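Local coordinates for protein isatin hydrolase (Ralstonia solanacearum, PDB 5NMP) that hydrolyses isatin in a manganese-dependent reaction and belongs to the putative cyclase family, at residues A[184-189]-A[217-222]; A[200-205]-A[211-216]. All coordinates share one frame; numbering follows the deposited sequence.

Contact 1: residues A[184-189]-A[217-222]; sequences WLIGER and TLMHGA
Ile-186 and Met-219 mark the closest approach of the two backbones, with their CA atoms 7.2 Å apart, where the last turn of helix 179-187 meets the last turn of helix 214-221. This is helix-to-helix packing beside the mixed sheet of a putative-cyclase fold. No hydrogen bond crosses the interface, and only 164 Å² is buried in all, about half of it on Ile-186. The branches of this side chain reach three different partners. With chi1 at -64°, CG2 lies anti to the backbone N and CG1 anti to the carbonyl carbon, which splays the two branches towards different parts of the facing turn. CD1 comes over the backbone of Leu-218, 3.5 Å from Leu-218 O, and also lies against the CB of that leucine. CG1 packs on the thioether of Met-219, 3.6 Å from Met-219 SD. The methionine is bent at both chi2 and chi3, and its sulfur lies about equally far from CG1 and CD1 of Ile-186. Met-219 and Leu-185 both touch Phe-194 of strand 193-195, tying the helix pair to the sheet. Leu-218 extends the apolar packing back along helix 179-187 by touching Val-182 and Glu-183. Helix 129-139 flanks the 184-189 segment as well, its Leu-132 meeting both Trp-184 and Leu-185. The remaining branch of Ile-186 closes the interface at the end of the other segment, with CG2 meeting the methyl CB of Ala-222 at 4.0 Å.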
loop_
_atom_site.group_PDB
_atom_site.type_symbol
_atom_site.label_atom_id
_atom_site.label_comp_id
_atom_site.label_asym_id
_atom_site.label_seq_id
_atom_site.Cartn_x
_atom_site.Cartn_y
_atom_site.Cartn_z
ATOM N N TRP A 184 23.854 16.969 4.371
ATOM C CA TRP A 184 24.648 15.968 5.081
ATOM C C TRP A 184 24.037 14.574 4.951
ATOM O O TRP A 184 24.741 13.604 4.669
ATOM C CB TRP A 184 24.784 16.357 6.557
ATOM C CG TRP A 184 25.698 15.478 7.354
ATOM C CD1 TRP A 184 27.060 15.537 7.393
ATOM C CD2 TRP A 184 25.317 14.425 8.246
ATOM N NE1 TRP A 184 27.553 14.581 8.247
ATOM C CE2 TRP A 184 26.503 13.883 8.784
ATOM C CE3 TRP A 184 24.089 13.882 8.639
ATOM C CZ2 TRP A 184 26.498 12.827 9.692
ATOM C CZ3 TRP A 184 24.086 12.834 9.542
ATOM C CH2 TRP A 184 25.284 12.316 10.059
ATOM N N LEU A 185 22.726 14.481 5.154
ATOM C CA LEU A 185 22.016 13.210 5.040
ATOM C C LEU A 185 22.159 12.592 3.651
ATOM O O LEU A 185 22.311 11.378 3.515
ATOM C CB LEU A 185 20.533 13.392 5.373
ATOM C CG LEU A 185 20.187 13.552 6.853
ATOM C CD1 LEU A 185 18.687 13.681 7.038
ATOM C CD2 LEU A 185 20.727 12.378 7.657
ATOM N N ILE A 186 22.110 13.429 2.621
ATOM C CA ILE A 186 22.221 12.943 1.253
ATOM C C ILE A 186 23.668 12.633 0.882
ATOM O O ILE A 186 23.979 11.533 0.427
ATOM C CB ILE A 186 21.652 13.959 0.249
ATOM C CG1 ILE A 186 20.155 14.151 0.484
ATOM C CG2 ILE A 186 21.905 13.500 -1.177
ATOM C CD1 ILE A 186 19.538 15.248 -0.364
ATOM N N GLY A 187 24.550 13.605 1.093
ATOM C CA GLY A 187 25.929 13.512 0.644
ATOM C C GLY A 187 26.874 12.688 1.498
ATOM O O GLY A 187 27.779 12.041 0.974
ATOM N N GLU A 188 26.680 12.707 2.811
ATOM C CA GLU A 188 27.596 12.012 3.712
ATOM C C GLU A 188 27.044 10.682 4.229
ATOM O O GLU A 188 27.794 9.869 4.768
ATOM C CB GLU A 188 27.959 12.915 4.893
ATOM C CG GLU A 188 28.829 14.100 4.516
ATOM C CD GLU A 188 30.185 13.677 3.983
ATOM O OE1 GLU A 188 30.874 12.886 4.663
ATOM O OE2 GLU A 188 30.562 14.133 2.882
ATOM N N ARG A 189 25.743 10.456 4.061
ATOM C CA ARG A 189 25.120 9.254 4.610
ATOM C C ARG A 189 24.303 8.465 3.589
ATOM O O ARG A 189 23.950 7.310 3.839
ATOM C CB ARG A 189 24.240 9.623 5.803
ATOM C CG ARG A 189 25.029 10.057 7.027
ATOM C CD ARG A 189 25.965 8.953 7.484
ATOM N NE ARG A 189 26.703 9.316 8.690
ATOM C CZ ARG A 189 27.938 9.809 8.692
ATOM N NH1 ARG A 189 28.582 10.000 7.550
ATOM N NH2 ARG A 189 28.530 10.107 9.839
ATOM N N THR A 217 13.503 20.148 -2.312
ATOM C CA THR A 217 14.372 20.504 -3.428
ATOM C C THR A 217 15.537 19.535 -3.604
ATOM O O THR A 217 15.801 19.074 -4.715
ATOM C CB THR A 217 14.950 21.925 -3.262
ATOM O OG1 THR A 217 13.881 22.871 -3.141
ATOM C CG2 THR A 217 15.806 22.288 -4.460
ATOM N N LEU A 218 16.226 19.226 -2.511
ATOM C CA LEU A 218 17.462 18.458 -2.598
ATOM C C LEU A 218 17.229 16.947 -2.598
ATOM O O LEU A 218 17.924 16.219 -3.306
ATOM C CB LEU A 218 18.408 18.848 -1.458
ATOM C CG LEU A 218 18.835 20.324 -1.434
ATOM C CD1 LEU A 218 19.760 20.619 -0.253
ATOM C CD2 LEU A 218 19.485 20.751 -2.750
ATOM N N MET A 219 16.260 16.469 -1.820
ATOM C CA MET A 219 15.984 15.032 -1.774
ATOM C C MET A 219 15.419 14.549 -3.103
ATOM O O MET A 219 15.924 13.591 -3.683
ATOM C CB MET A 219 15.020 14.685 -0.638
ATOM C CG MET A 219 15.578 14.945 0.753
ATOM S SD MET A 219 16.716 13.671 1.322
ATOM C CE MET A 219 15.616 12.280 1.341
ATOM N N HIS A 220 14.378 15.216 -3.590
ATOM C CA HIS A 220 13.806 14.863 -4.883
ATOM C C HIS A 220 14.803 15.170 -5.998
ATOM O O HIS A 220 14.828 14.490 -7.025
ATOM C CB HIS A 220 12.488 15.603 -5.111
ATOM C CG HIS A 220 11.438 15.280 -4.097
ATOM N ND1 HIS A 220 11.337 14.039 -3.498
ATOM C CD2 HIS A 220 10.449 16.033 -3.559
ATOM C CE1 HIS A 220 10.331 14.043 -2.646
ATOM N NE2 HIS A 220 9.773 15.242 -2.663
ATOM N N GLY A 221 15.636 16.185 -5.775
ATOM C CA GLY A 221 16.667 16.556 -6.726
ATOM C C GLY A 221 17.770 15.518 -6.802
ATOM O O GLY A 221 18.540 15.484 -7.763
ATOM N N ALA A 222 17.848 14.670 -5.781
ATOM C CA ALA A 222 18.830 13.596 -5.749
ATOM C C ALA A 222 18.138 12.247 -5.886
ATOM O O ALA A 222 18.664 11.221 -5.452
ATOM C CB ALA A 222 19.646 13.651 -4.466
#

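Contact 2: residues A[200-205]-A[211-216]; sequences NTDAGQ and LAYPCH
Asp-202 and His-216 both place CG anti to their own carbonyl carbon (chi1 -81° and -85°), and this turns the carboxylate and the imidazole towards one another. OD2 of Asp-202 accepts a hydrogen bond from His-216 ND1 on its anti lone pair, with ND1 of His-216 2.7 Å from OD2 of Asp-202. The two flat groups lie nearly coplanar, 28° apart, and OD2 sits close to the ring plane. The syn lone pairs of the same carboxylate face the backbone: OD2 of Asp-202 also accepts from His-216 N at 2.9 Å, and OD1 of Asp-202 from Cys-215 N at 2.7 Å. Three bonds therefore hold the carboxylate. Two of them go to backbone amides in the first turn of helix 214-221 from a residue of the preceding loop, with Tyr-213 at the N-cap position. The ring bond is a His-carboxylate pair that fixes the rotation of His-216 at the edge of the metal site, where the histidine side chain is about 5 Å from the manganese ion bound by His-76, His-80 and Asp-82. Its NE2 is hydrogen-bonded to a bound succinic acid, probably left from crystallisation. On the loop side, Asn-200 OD1 accepts from Asp-202 N at 2.9 Å, making an Asx turn, and lies in the ring plane at the His-216 edge, 3.1 Å from CE1 of His-216. CD1 of Tyr-213 lies 3.6 Å from CB of Asp-202, and farther along the ring the Asn-200 side chain crosses that of Tyr-213 at about a right angle, with ND2 of Asn-200 3.8 Å from CE1 of Tyr-213.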
loop_
_atom_site.group_PDB
_atom_site.type_symbol
_atom_site.label_atom_id
_atom_site.label_comp_id
_atom_site.label_asym_id
_atom_site.label_seq_id
_atom_site.Cartn_x
_atom_site.Cartn_y
_atom_site.Cartn_z
ATOM N N ASN A 200 4.262 18.361 6.083
ATOM C CA ASN A 200 5.363 18.824 5.240
ATOM C C ASN A 200 6.698 18.260 5.730
ATOM O O ASN A 200 6.971 18.273 6.929
ATOM C CB ASN A 200 5.398 20.357 5.219
ATOM C CG ASN A 200 6.277 20.917 4.108
ATOM O OD1 ASN A 200 7.100 20.209 3.526
ATOM N ND2 ASN A 200 6.113 22.206 3.822
ATOM N N THR A 201 7.526 17.756 4.817
ATOM C CA THR A 201 8.841 17.243 5.209
ATOM C C THR A 201 9.765 18.391 5.576
ATOM O O THR A 201 10.704 18.219 6.349
ATOM C CB THR A 201 9.512 16.407 4.101
ATOM O OG1 THR A 201 9.612 17.188 2.904
ATOM C CG2 THR A 201 8.722 15.138 3.825
ATOM N N ASP A 202 9.492 19.560 5.011
ATOM C CA ASP A 202 10.264 20.756 5.313
ATOM C C ASP A 202 9.674 21.523 6.479
ATOM O O ASP A 202 8.487 21.398 6.778
ATOM C CB ASP A 202 10.341 21.668 4.092
ATOM C CG ASP A 202 11.394 21.227 3.108
ATOM O OD1 ASP A 202 12.587 21.473 3.382
ATOM O OD2 ASP A 202 11.033 20.642 2.066
ATOM N N ALA A 203 10.511 22.319 7.136
ATOM C CA ALA A 203 10.034 23.247 8.149
ATOM C C ALA A 203 9.140 24.275 7.477
ATOM O O ALA A 203 9.451 24.757 6.390
ATOM C CB ALA A 203 11.195 23.918 8.857
ATOM N N GLY A 204 8.021 24.595 8.121
ATOM C CA GLY A 204 7.036 25.494 7.547
ATOM C C GLY A 204 7.601 26.836 7.127
ATOM O O GLY A 204 7.207 27.391 6.102
ATOM N N GLN A 205 8.543 27.349 7.911
ATOM C CA GLN A 205 9.093 28.677 7.675
ATOM C C GLN A 205 10.234 28.677 6.660
ATOM O O GLN A 205 10.802 29.726 6.360
ATOM C CB GLN A 205 9.570 29.287 8.994
ATOM C CG GLN A 205 8.441 29.640 9.941
ATOM C CD GLN A 205 7.531 30.714 9.381
ATOM O OE1 GLN A 205 7.902 31.887 9.319
ATOM N NE2 GLN A 205 6.337 30.317 8.965
ATOM N N LEU A 211 17.409 29.060 -0.051
ATOM C CA LEU A 211 16.954 27.938 -0.858
ATOM C C LEU A 211 15.679 27.387 -0.232
ATOM O O LEU A 211 15.730 26.633 0.738
ATOM C CB LEU A 211 18.035 26.862 -0.960
ATOM C CG LEU A 211 17.835 25.794 -2.038
ATOM C CD1 LEU A 211 19.146 25.490 -2.738
ATOM C CD2 LEU A 211 17.251 24.531 -1.440
ATOM N N ALA A 212 14.537 27.786 -0.786
ATOM C CA ALA A 212 13.231 27.460 -0.219
ATOM C C ALA A 212 12.938 25.963 -0.229
ATOM O O ALA A 212 13.178 25.284 -1.230
ATOM C CB ALA A 212 12.140 28.207 -0.967
ATOM N N TYR A 213 12.405 25.468 0.889
ATOM C CA TYR A 213 12.063 24.055 1.053
ATOM C C TYR A 213 13.212 23.136 0.659
ATOM O O TYR A 213 13.097 22.381 -0.305
ATOM C CB TYR A 213 10.820 23.711 0.232
ATOM C CG TYR A 213 9.551 24.339 0.751
ATOM C CD1 TYR A 213 9.347 24.517 2.112
ATOM C CD2 TYR A 213 8.554 24.757 -0.120
ATOM C CE1 TYR A 213 8.186 25.090 2.593
ATOM C CE2 TYR A 213 7.388 25.332 0.352
ATOM C CZ TYR A 213 7.210 25.496 1.708
ATOM O OH TYR A 213 6.051 26.068 2.183
ATOM N N PRO A 214 14.323 23.194 1.409
ATOM C CA PRO A 214 15.538 22.458 1.034
ATOM C C PRO A 214 15.344 20.944 0.966
ATOM O O PRO A 214 15.986 20.291 0.142
ATOM C CB PRO A 214 16.527 22.827 2.145
ATOM C CG PRO A 214 15.677 23.257 3.293
ATOM C CD PRO A 214 14.488 23.923 2.679
ATOM N N CYS A 215 14.479 20.392 1.809
ATOM C CA CYS A 215 14.289 18.946 1.839
ATOM C C CYS A 215 13.627 18.471 0.552
ATOM O O CYS A 215 14.116 17.550 -0.090
ATOM C CB CYS A 215 13.465 18.520 3.057
ATOM S SG CYS A 215 13.476 16.740 3.376
ATOM N N HIS A 216 12.522 19.107 0.173
ATOM C CA HIS A 216 11.876 18.811 -1.103
ATOM C C HIS A 216 12.828 19.003 -2.283
ATOM O O HIS A 216 12.949 18.129 -3.140
ATOM C CB HIS A 216 10.637 19.687 -1.300
ATOM C CG HIS A 216 9.401 19.139 -0.661
ATOM N ND1 HIS A 216 9.041 19.430 0.637
ATOM C CD2 HIS A 216 8.439 18.317 -1.143
ATOM C CE1 HIS A 216 7.910 18.810 0.926
ATOM N NE2 HIS A 216 7.524 18.128 -0.136
#

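In the fold
The centres of the two contacts lie about 13 Å apart, and both use helix 214-221: contact 2 holds its first turn and contact 1 its last. Along the chain, contact 2 is nested within the connection that contact 1 closes, since the route from helix 179-187 passes through strand 193-195 and the loop carrying 200-205 before it enters the shared helix. A weak, probable hydrogen bond from Thr-217 OG1 to Ala-212 O joins the two directly. One end of the helix thus borders the manganese site through His-216, next to Gln-228 of strand 225-228, while the other packs against helix 179-187, with the side chain of Met-219 about 12 Å from the manganese ion.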